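Local coordinates for photosystem II assembly protein Ycf48 (Thermosynechococcus elongatus, PDB 5OJ5) that probably assists early assembly of photosystem II and the replacement of photodamaged D1, whose C-terminal prepropeptide it contacts, at residues V311-K317 with I328-I334; V270-D274 with L285-A291. All coordinates share one frame. Residues are numbered along the deposited sequence.

Interaction 1. Residues V311-K317 with I328-I334; sequences VPSNFYK and ILGQKGI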
loop_
_atom_site.group_PDB
_atom_site.type_symbol
_atom_site.label_atom_id
_atom_site.label_comp_id
_atom_site.label_asym_id
_atom_site.label_seq_id
_atom_site.Cartn_x
_atom_site.Cartn_y
_atom_site.Cartn_z
ATOM N N VAL A 311 -13.437 -4.767 -15.624
ATOM C CA VAL A 311 -12.807 -3.462 -15.418
ATOM C C VAL A 311 -11.432 -3.482 -16.087
ATOM O O VAL A 311 -10.580 -4.293 -15.690
ATOM C CB VAL A 311 -12.691 -3.101 -13.927
ATOM C CG1 VAL A 311 -11.996 -1.725 -13.696
ATOM C CG2 VAL A 311 -14.053 -3.123 -13.235
ATOM N N PRO A 312 -11.147 -2.577 -17.049
ATOM C CA PRO A 312 -9.850 -2.654 -17.779
ATOM C C PRO A 312 -8.692 -2.076 -16.977
ATOM O O PRO A 312 -8.175 -0.987 -17.275
ATOM C CB PRO A 312 -10.139 -1.824 -19.039
ATOM C CG PRO A 312 -11.099 -0.795 -18.588
ATOM C CD PRO A 312 -12.007 -1.499 -17.587
ATOM N N SER A 313 -8.257 -2.814 -15.958
ATOM C CA SER A 313 -7.227 -2.300 -15.073
ATOM C C SER A 313 -6.560 -3.452 -14.329
ATOM O O SER A 313 -7.217 -4.445 -13.956
ATOM C CB SER A 313 -7.862 -1.343 -14.065
ATOM O OG SER A 313 -6.894 -0.694 -13.264
ATOM N N ASN A 314 -5.257 -3.284 -14.079
ATOM C CA ASN A 314 -4.604 -4.006 -13.002
ATOM C C ASN A 314 -5.072 -3.422 -11.675
ATOM O O ASN A 314 -5.369 -2.222 -11.561
ATOM C CB ASN A 314 -3.091 -3.857 -13.098
ATOM C CG ASN A 314 -2.533 -4.348 -14.412
ATOM O OD1 ASN A 314 -3.047 -5.293 -15.008
ATOM N ND2 ASN A 314 -1.432 -3.740 -14.837
ATOM N N PHE A 315 -5.120 -4.240 -10.649
ATOM C CA PHE A 315 -5.524 -3.805 -9.320
ATOM C C PHE A 315 -4.291 -3.925 -8.419
ATOM O O PHE A 315 -3.863 -5.028 -8.061
ATOM C CB PHE A 315 -6.692 -4.628 -8.816
ATOM C CG PHE A 315 -7.919 -4.432 -9.600
ATOM C CD1 PHE A 315 -8.380 -3.164 -9.926
ATOM C CD2 PHE A 315 -8.650 -5.569 -9.976
ATOM C CE1 PHE A 315 -9.571 -3.021 -10.674
ATOM C CE2 PHE A 315 -9.807 -5.446 -10.671
ATOM C CZ PHE A 315 -10.268 -4.180 -11.028
ATOM N N TYR A 316 -3.670 -2.787 -8.115
ATOM C CA TYR A 316 -2.305 -2.667 -7.561
ATOM C C TYR A 316 -2.246 -2.703 -6.061
ATOM O O TYR A 316 -1.217 -3.096 -5.512
ATOM C CB TYR A 316 -1.624 -1.317 -7.917
ATOM C CG TYR A 316 -1.323 -1.238 -9.372
ATOM C CD1 TYR A 316 -0.227 -1.906 -9.927
ATOM C CD2 TYR A 316 -2.189 -0.576 -10.224
ATOM C CE1 TYR A 316 0.037 -1.844 -11.303
ATOM C CE2 TYR A 316 -1.960 -0.527 -11.563
ATOM C CZ TYR A 316 -0.852 -1.161 -12.106
ATOM O OH TYR A 316 -0.643 -1.097 -13.465
ATOM N N LYS A 317 -3.272 -2.172 -5.396
ATOM C CA LYS A 317 -3.185 -1.878 -3.964
ATOM C C LYS A 317 -4.574 -2.021 -3.382
ATOM O O LYS A 317 -5.507 -1.476 -3.953
ATOM C CB LYS A 317 -2.668 -0.437 -3.745
ATOM C CG LYS A 317 -2.126 -0.153 -2.340
ATOM C CD LYS A 317 -1.110 1.022 -2.384
ATOM C CE LYS A 317 -0.716 1.508 -1.015
ATOM N NZ LYS A 317 -0.165 0.438 -0.136
ATOM N N ILE A 328 -9.617 -0.130 -3.656
ATOM C CA ILE A 328 -8.590 -0.775 -4.468
ATOM C C ILE A 328 -8.162 0.219 -5.534
ATOM O O ILE A 328 -9.002 0.826 -6.210
ATOM C CB ILE A 328 -9.107 -2.068 -5.099
ATOM C CG1 ILE A 328 -9.397 -3.051 -3.954
ATOM C CG2 ILE A 328 -8.093 -2.634 -6.062
ATOM C CD1 ILE A 328 -9.993 -4.367 -4.374
ATOM N N LEU A 329 -6.860 0.417 -5.641
ATOM C CA LEU A 329 -6.267 1.326 -6.622
ATOM C C LEU A 329 -6.020 0.598 -7.946
ATOM O O LEU A 329 -5.325 -0.429 -7.979
ATOM C CB LEU A 329 -4.973 1.945 -6.083
ATOM C CG LEU A 329 -5.019 2.553 -4.689
ATOM C CD1 LEU A 329 -3.704 3.195 -4.349
ATOM C CD2 LEU A 329 -6.099 3.570 -4.469
ATOM N N GLY A 330 -6.654 1.081 -9.000
ATOM C CA GLY A 330 -6.436 0.638 -10.353
ATOM C C GLY A 330 -5.533 1.579 -11.114
ATOM O O GLY A 330 -4.863 2.431 -10.533
ATOM N N GLN A 331 -5.580 1.497 -12.431
ATOM C CA GLN A 331 -4.786 2.358 -13.307
ATOM C C GLN A 331 -5.652 3.496 -13.795
ATOM O O GLN A 331 -6.875 3.400 -13.802
ATOM C CB GLN A 331 -4.307 1.570 -14.525
ATOM C CG GLN A 331 -3.482 0.385 -14.202
ATOM C CD GLN A 331 -3.247 -0.485 -15.391
ATOM O OE1 GLN A 331 -3.953 -1.446 -15.607
ATOM N NE2 GLN A 331 -2.252 -0.132 -16.209
ATOM N N LYS A 332 -5.008 4.579 -14.209
ATOM C CA LYS A 332 -5.695 5.597 -14.980
ATOM C C LYS A 332 -6.891 6.182 -14.245
ATOM O O LYS A 332 -7.943 6.455 -14.833
ATOM C CB LYS A 332 -6.087 5.091 -16.369
ATOM C CG LYS A 332 -7.423 4.321 -16.575
ATOM C CD LYS A 332 -7.611 3.678 -17.950
ATOM C CE LYS A 332 -8.800 2.797 -17.835
ATOM N NZ LYS A 332 -9.672 3.377 -18.836
ATOM N N GLY A 333 -6.748 6.388 -12.948
ATOM C CA GLY A 333 -7.808 7.000 -12.175
ATOM C C GLY A 333 -8.930 6.093 -11.738
ATOM O O GLY A 333 -9.914 6.575 -11.160
ATOM N N ILE A 334 -8.818 4.807 -11.987
ATOM C CA ILE A 334 -9.838 3.863 -11.559
ATOM C C ILE A 334 -9.628 3.512 -10.092
ATOM O O ILE A 334 -8.499 3.231 -9.646
ATOM C CB ILE A 334 -9.775 2.603 -12.425
ATOM C CG1 ILE A 334 -10.191 2.966 -13.875
ATOM C CG2 ILE A 334 -10.646 1.473 -11.811
ATOM C CD1 ILE A 334 -9.948 1.882 -14.870
#

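Interaction 2. Residues V270-D274 with L285-A291; sequences VGFLD and LAGGAGA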
loop_
_atom_site.group_PDB
_atom_site.type_symbol
_atom_site.label_atom_id
_atom_site.label_comp_id
_atom_site.label_asym_id
_atom_site.label_seq_id
_atom_site.Cartn_x
_atom_site.Cartn_y
_atom_site.Cartn_z
ATOM N N VAL A 270 -1.611 -15.425 -14.364
ATOM C CA VAL A 270 -2.069 -14.163 -13.803
ATOM C C VAL A 270 -1.276 -13.862 -12.543
ATOM O O VAL A 270 -1.276 -14.635 -11.583
ATOM C CB VAL A 270 -3.581 -14.142 -13.564
ATOM C CG1 VAL A 270 -3.910 -15.128 -12.576
ATOM C CG2 VAL A 270 -4.009 -12.784 -13.028
ATOM N N GLY A 271 -0.647 -12.725 -12.527
ATOM C CA GLY A 271 0.132 -12.324 -11.404
ATOM C C GLY A 271 -0.714 -11.554 -10.417
ATOM O O GLY A 271 -1.650 -10.821 -10.766
ATOM N N PHE A 272 -0.349 -11.699 -9.158
ATOM C CA PHE A 272 -0.993 -10.923 -8.115
ATOM C C PHE A 272 -0.098 -9.773 -7.686
ATOM O O PHE A 272 1.127 -9.834 -7.788
ATOM C CB PHE A 272 -1.374 -11.784 -6.900
ATOM C CG PHE A 272 -2.320 -12.859 -7.286
ATOM C CD1 PHE A 272 -1.944 -14.217 -7.250
ATOM C CD2 PHE A 272 -3.574 -12.535 -7.743
ATOM C CE1 PHE A 272 -2.840 -15.238 -7.626
ATOM C CE2 PHE A 272 -4.485 -13.548 -8.137
ATOM C CZ PHE A 272 -4.095 -14.880 -8.079
ATOM N N LEU A 273 -0.728 -8.730 -7.147
ATOM C CA LEU A 273 -0.057 -7.479 -6.831
ATOM C C LEU A 273 -0.172 -7.126 -5.369
ATOM O O LEU A 273 0.750 -6.532 -4.829
ATOM C CB LEU A 273 -0.614 -6.374 -7.720
ATOM C CG LEU A 273 -0.352 -6.607 -9.217
ATOM C CD1 LEU A 273 -1.207 -5.729 -10.091
ATOM C CD2 LEU A 273 1.122 -6.427 -9.511
ATOM N N ASP A 274 -1.311 -7.400 -4.712
ATOM C CA ASP A 274 -1.475 -7.042 -3.311
ATOM C C ASP A 274 -2.457 -7.990 -2.652
ATOM O O ASP A 274 -3.287 -8.630 -3.320
ATOM C CB ASP A 274 -1.968 -5.594 -3.157
ATOM C CG ASP A 274 -1.689 -5.019 -1.792
ATOM O OD1 ASP A 274 -0.805 -5.559 -1.078
ATOM O OD2 ASP A 274 -2.257 -3.960 -1.473
ATOM N N LEU A 285 -7.315 -10.504 -2.632
ATOM C CA LEU A 285 -6.106 -10.684 -3.403
ATOM C C LEU A 285 -6.347 -10.060 -4.760
ATOM O O LEU A 285 -7.253 -10.475 -5.483
ATOM C CB LEU A 285 -5.789 -12.187 -3.490
ATOM C CG LEU A 285 -4.554 -12.592 -4.254
ATOM C CD1 LEU A 285 -3.278 -12.091 -3.599
ATOM C CD2 LEU A 285 -4.514 -14.111 -4.331
ATOM N N ALA A 286 -5.565 -9.029 -5.068
ATOM C CA ALA A 286 -5.736 -8.214 -6.260
ATOM C C ALA A 286 -4.584 -8.449 -7.214
ATOM O O ALA A 286 -3.436 -8.547 -6.792
ATOM C CB ALA A 286 -5.769 -6.733 -5.869
ATOM N N GLY A 287 -4.883 -8.494 -8.503
ATOM C CA GLY A 287 -3.839 -8.703 -9.476
ATOM C C GLY A 287 -4.113 -8.058 -10.805
ATOM O O GLY A 287 -4.915 -7.147 -10.963
ATOM N N GLY A 288 -3.393 -8.546 -11.785
ATOM C CA GLY A 288 -3.452 -7.944 -13.084
ATOM C C GLY A 288 -4.740 -8.245 -13.806
ATOM O O GLY A 288 -5.425 -9.244 -13.560
ATOM N N ALA A 289 -5.053 -7.355 -14.750
ATOM C CA ALA A 289 -6.103 -7.595 -15.746
ATOM C C ALA A 289 -7.440 -7.997 -15.098
ATOM O O ALA A 289 -8.078 -8.983 -15.471
ATOM C CB ALA A 289 -5.638 -8.613 -16.791
ATOM N N GLY A 290 -7.869 -7.213 -14.114
ATOM C CA GLY A 290 -9.169 -7.431 -13.535
ATOM C C GLY A 290 -9.262 -8.550 -12.520
ATOM O O GLY A 290 -10.371 -8.853 -12.082
ATOM N N ALA A 291 -8.148 -9.161 -12.132
ATOM C CA ALA A 291 -8.176 -10.275 -11.197
ATOM C C ALA A 291 -8.389 -9.791 -9.767
ATOM O O ALA A 291 -7.608 -8.986 -9.241
ATOM C CB ALA A 291 -6.866 -11.067 -11.292
#

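Interaction 1. Residues V311-K317 with I328-I334
This contact joins a loop to the end of a strand and its following turn, by main-chain bonds at one end and side-chain bonds at the other, in the blade that closes the propeller. The loop leads into strand 317-320; the strand is 325-329. Two main-chain hydrogen bonds hold the K317 end: L329 N gives to K317 O at 2.9 Å, and Y316 N gives to L329 O, also 2.9 Å. Further on, Q331 N donates to S313 OG at 2.7 Å, and S313 OG donates to N314 O at 2.7 Å. N314 N donates to Q331 OE1 at 2.7 Å. G330 packs against the loop, with a CA-H...O contact of 3.3 Å from G330 CA to N314 O. A CB on G330 would clash with S313 OG. Apolar contacts add to this: F315 CB meets I328 CG2 at 3.7 Å, and V311 CG1 meets I334 CG2 at 4.0 Å. N314 ND2 donates to Y316 OH at 3.1 Å, while N314 OD1 is hydrogen-bonded to A289 N, in the preceding blade. Q331-I334 forms a type I' turn, closed by I334 N to Q331 O at 3.0 Å. It leads into strand 334-338, which pairs with strand 47-51. This joining of N- and C-terminal strands in one four-stranded blade is the ring closure seen in many beta-propellers.

Interaction 2. Residues V270-D274 with L285-A291
A classic beta bulge marks this hairpin between strands 272-277 and 283-287, the first two strands of a four-stranded propeller blade. V270 points toward the other segment, and its CG2 packs 3.8 Å from A291 CB. G271 O accepts a hydrogen bond from G288 N at 3.0 Å. F272 pairs with G287, their CA atoms only 3.9 Å apart. A side chain on G287 would clash with G271 O, so glycine suits this close approach. L273 and D274 then share one partner, A286. Its O accepts from L273 N at 2.7 Å and from D274 N at 3.2 Å. This shifts the register by one residue. D274 O accepts a hydrogen bond from A286 N at 2.9 Å, while D274 OD2 is hydrogen-bonded to I318 N of the next blade. Beyond G287, G288-A291 forms a type I' turn into strand 292-295. On the F272 side, L285 makes a CH-pi contact: its CD2 sits 3.6 Å from the centroid of the F272 ring, almost exactly on the ring normal.

Interactions 1 and 2 lie in adjacent blades, with centres about 10 Å apart, and they touch. The loop of 311-317 runs between its own blade and the 285-291 segment of the preceding one. S313 O and G290 N are 2.8 Å apart, and N314 OD1 and A289 N are 2.9 Å apart; both are probable hydrogen bonds. F315 O also packs on A286 CB at 3.4 Å. S313 and N314 therefore reach the type I' turn G288-A291 while also bonding to Q331, the first residue of the turn in interaction 1. The backbone of F315 bonds to G287 too. Each contact lies within one blade; the bonds between 311-317 and 285-291 join the two blades.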